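Local coordinates for EF0056 (PDB 6ORI), which is an enterococcal surface protein whose N-terminal region, with an immunoglobulin-like fold, has no assigned activity but is probably linked to biofilm formation and binds calcium, at the calcium ion site. Sequence-based numbering; all coordinates share one arbitrary frame.

The calcium ion site. Residues 158-159, 162-164, 372-374, 399-402. With CA (calcium ion), chain B.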
ATOM      1  N   ASP A 158      22.171  -9.413   6.761  1.00 10.85           N
ATOM      2  CA  ASP A 158      21.575 -10.625   6.244  1.00 12.33           C
ATOM      3  C   ASP A 158      20.085 -10.655   6.544  1.00 11.27           C
ATOM      4  O   ASP A 158      19.282 -11.019   5.680  1.00 15.21           O
ATOM      5  CB  ASP A 158      22.300 -11.865   6.812  1.00 11.26           C
ATOM      6  CG  ASP A 158      22.314 -11.927   8.338  1.00 15.32           C
ATOM      7  OD1 ASP A 158      22.422 -10.892   9.044  1.00 14.51           O
ATOM      8  OD2 ASP A 158      22.290 -13.059   8.865  1.00 19.75           O
ATOM      9  N   ASN A 159      19.708 -10.235   7.743  1.00 11.79           N
ATOM     10  CA  ASN A 159      18.314 -10.283   8.169  1.00  9.42           C
ATOM     11  C   ASN A 159      17.478  -9.202   7.491  1.00 10.87           C
ATOM     12  O   ASN A 159      16.291  -9.400   7.244  1.00 12.72           O
ATOM     13  CB  ASN A 159      18.230 -10.194   9.689  1.00 12.13           C
ATOM     14  CG  ASN A 159      18.849 -11.399  10.358  1.00 20.85           C
ATOM     15  OD1 ASN A 159      18.516 -12.536  10.011  1.00 22.66           O
ATOM     16  ND2 ASN A 159      19.773 -11.169  11.287  1.00 23.12           N
ATOM     17  N   SER A 162      16.557 -10.671   4.156  1.00 12.70           N
ATOM     18  CA  SER A 162      15.594 -11.764   4.122  1.00 16.74           C
ATOM     19  C   SER A 162      14.195 -11.393   4.645  1.00 14.93           C
ATOM     20  O   SER A 162      13.223 -12.006   4.264  1.00 13.66           O
ATOM     21  CB  SER A 162      16.136 -12.971   4.877  1.00 21.89           C
ATOM     22  OG  SER A 162      16.282 -12.703   6.258  1.00 20.63           O
ATOM     23  N   ASP A 163      14.114 -10.455   5.592  0.73 10.90           N
ATOM     24  CA  ASP A 163      12.832  -9.952   6.107  0.73  8.98           C
ATOM     25  C   ASP A 163      12.827  -8.428   5.920  0.73  6.67           C
ATOM     26  O   ASP A 163      13.582  -7.692   6.580  0.73  6.42           O
ATOM     27  CB  ASP A 163      12.658 -10.245   7.606  0.73  9.53           C
ATOM     28  CG  ASP A 163      12.187 -11.658   7.914  0.73  9.67           C
ATOM     29  OD1 ASP A 163      11.764 -12.395   7.019  0.73  9.64           O
ATOM     30  OD2 ASP A 163      12.193 -12.016   9.117  0.73 19.12           O
ATOM     31  N   ARG A 164      11.986  -7.925   5.036  1.00  6.83           N
ATOM     32  CA  ARG A 164      11.889  -6.482   4.853  1.00  6.38           C
ATOM     33  C   ARG A 164      11.275  -5.820   6.093  1.00  5.96           C
ATOM     34  O   ARG A 164      10.521  -6.446   6.822  1.00  6.89           O
ATOM     35  CB  ARG A 164      11.061  -6.151   3.610  1.00 10.68           C
ATOM     36  CG  ARG A 164      11.573  -6.790   2.310  1.00  9.85           C
ATOM     37  CD  ARG A 164      13.025  -6.455   2.046  1.00 12.37           C
ATOM     38  NE  ARG A 164      13.320  -5.026   2.110  1.00 19.29           N
ATOM     39  CZ  ARG A 164      13.705  -4.254   1.087  1.00 16.20           C
ATOM     40  NH1 ARG A 164      13.950  -2.957   1.310  1.00 16.26           N
ATOM     41  NH2 ARG A 164      13.838  -4.758  -0.145  1.00 15.10           N
ATOM     42  N   GLY A 372      13.765 -17.850   1.852  1.00 36.51           N
ATOM     43  CA  GLY A 372      13.494 -17.043   3.033  1.00 32.87           C
ATOM     44  C   GLY A 372      13.161 -15.591   2.668  1.00 17.37           C
ATOM     45  O   GLY A 372      12.297 -14.961   3.289  1.00 15.78           O
ATOM     46  N   GLU A 373      13.861 -15.064   1.676  1.00 14.41           N
ATOM     47  CA  GLU A 373      13.674 -13.678   1.262  1.00 14.16           C
ATOM     48  C   GLU A 373      12.207 -13.423   0.947  1.00 13.20           C
ATOM     49  O   GLU A 373      11.581 -14.205   0.228  1.00 13.90           O
ATOM     50  CB  GLU A 373      14.546 -13.352   0.047  1.00 20.00           C
ATOM     51  N   ASP A 374      11.652 -12.340   1.479  1.00 11.70           N
ATOM     52  CA  ASP A 374      10.229 -12.052   1.281  1.00 14.71           C
ATOM     53  C   ASP A 374       9.993 -11.798  -0.192  1.00  9.75           C
ATOM     54  O   ASP A 374      10.893 -11.375  -0.911  1.00 12.88           O
ATOM     55  CB  ASP A 374       9.790 -10.829   2.084  1.00 10.93           C
ATOM     56  CG  ASP A 374       9.944 -11.030   3.574  1.00 13.64           C
ATOM     57  OD1 ASP A 374      10.083 -12.199   4.037  1.00 11.09           O
ATOM     58  OD2 ASP A 374       9.940 -10.001   4.293  1.00 12.65           O
ATOM     59  N   TYR A 399       5.252 -11.709   3.038  1.00 11.43           N
ATOM     60  CA  TYR A 399       6.189 -12.246   4.026  1.00 13.84           C
ATOM     61  C   TYR A 399       6.447 -13.728   3.850  1.00 13.45           C
ATOM     62  O   TYR A 399       5.514 -14.499   3.612  1.00 16.87           O
ATOM     63  CB  TYR A 399       5.632 -12.034   5.425  1.00 11.52           C
ATOM     64  CG  TYR A 399       6.418 -12.717   6.540  1.00 15.56           C
ATOM     65  CD1 TYR A 399       7.700 -12.294   6.881  1.00 14.77           C
ATOM     66  CD2 TYR A 399       5.850 -13.745   7.280  1.00 23.25           C
ATOM     67  CE1 TYR A 399       8.414 -12.909   7.901  1.00 15.13           C
ATOM     68  CE2 TYR A 399       6.548 -14.360   8.313  1.00 24.29           C
ATOM     69  CZ  TYR A 399       7.826 -13.942   8.619  1.00 27.42           C
ATOM     70  OH  TYR A 399       8.515 -14.561   9.647  1.00 21.09           O
ATOM     71  N   LEU A 400       7.720 -14.108   3.982  1.00 12.97           N
ATOM     72  CA  LEU A 400       8.156 -15.513   3.996  1.00 16.70           C
ATOM     73  C   LEU A 400       9.015 -15.764   5.233  1.00 19.26           C
ATOM     74  O   LEU A 400      10.021 -15.082   5.443  1.00 17.01           O
ATOM     75  CB  LEU A 400       8.983 -15.822   2.753  1.00 21.16           C
ATOM     76  CG  LEU A 400       8.555 -17.060   1.975  1.00 45.45           C
ATOM     77  CD1 LEU A 400       7.075 -16.964   1.557  1.00 33.09           C
ATOM     78  CD2 LEU A 400       9.472 -17.222   0.767  1.00 37.29           C
ATOM     79  N   GLN A 401       8.637 -16.749   6.043  1.00 24.10           N
ATOM     80  CA  GLN A 401       9.357 -17.021   7.293  1.00 20.91           C
ATOM     81  C   GLN A 401      10.767 -17.526   7.025  1.00 24.45           C
ATOM     82  O   GLN A 401      10.954 -18.466   6.258  1.00 25.46           O
ATOM     83  CB  GLN A 401       8.587 -18.034   8.143  1.00 31.88           C
ATOM     84  CG  GLN A 401       7.240 -17.513   8.628  1.00 53.21           C
ATOM     85  CD  GLN A 401       6.422 -18.553   9.369  1.00 72.04           C
ATOM     86  OE1 GLN A 401       6.962 -19.515   9.918  1.00 67.47           O
ATOM     87  NE2 GLN A 401       5.106 -18.363   9.385  1.00 63.20           N
ATOM     88  N   ASP A 402      11.752 -16.899   7.663  1.00 23.14           N
ATOM     89  CA  ASP A 402      13.150 -17.275   7.489  1.00 38.07           C
ATOM     90  C   ASP A 402      13.446 -18.573   8.238  1.00 36.07           C
ATOM     91  O   ASP A 402      12.849 -18.840   9.285  1.00 34.85           O
ATOM     92  CB  ASP A 402      14.074 -16.165   8.003  1.00 31.61           C
ATOM     93  CG  ASP A 402      13.929 -14.865   7.222  1.00 22.09           C
ATOM     94  OD1 ASP A 402      13.253 -14.875   6.165  1.00 20.28           O
ATOM     95  OD2 ASP A 402      14.509 -13.839   7.656  1.00 32.80           O
TER
HETATM   96 CA    CA B 501      11.649 -13.578   5.058  0.83 10.47          CA
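A calcium site built from three separate segments of the chain, a helix end and two loops, joins the C-terminal end of helix 157-162 to the loop entering strand 375-382 and the stretch following strand 394-398, so the ion probably braces distant parts of the chain against one another. The partly occupied ion has near-octahedral coordination, with each aspartate giving one carboxylate oxygen. Three carboxylates, if ionised, would more than balance the 2+ charge of the ion. Asp374 OD1 and Asp402 OD1 bind from opposite sides, each at 2.3 Å from CA. The carbonyls of Ser162 and Leu400 form a second opposed pair, with Leu400 O 2.2 Å from CA; that of Ser162, at the helix end, would point its partial negative charge at the metal. On the third axis Asp163 OD1 faces the backbone carbonyl of Gly372. All three aspartates hold CG anti to the carbonyl carbon (chi1 -62° in Asp374), which brings OD1 to the metal while OD2 of Asp374 remains 4.0 Å from CA. Both oxygens of Asp374 are also held by backbone amides: Leu400 N donates to the metal-bound OD1 at 3.0 Å, nearly straight at 168°, and Arg164 N donates to OD2, also at 3.0 Å. Both amides approach from above the carboxylate plane, linking this one side chain to the other two segments and restraining its rotation. Ser162 OG, brought round by a chi1 of 65°, makes a short 2.5 Å hydrogen bond to the non-ligating Asp402 OD2, again from above the plane, and so positions Asp402, the last ordered residue. Alongside, the Tyr399 ring presents its edge to Asp163 CG.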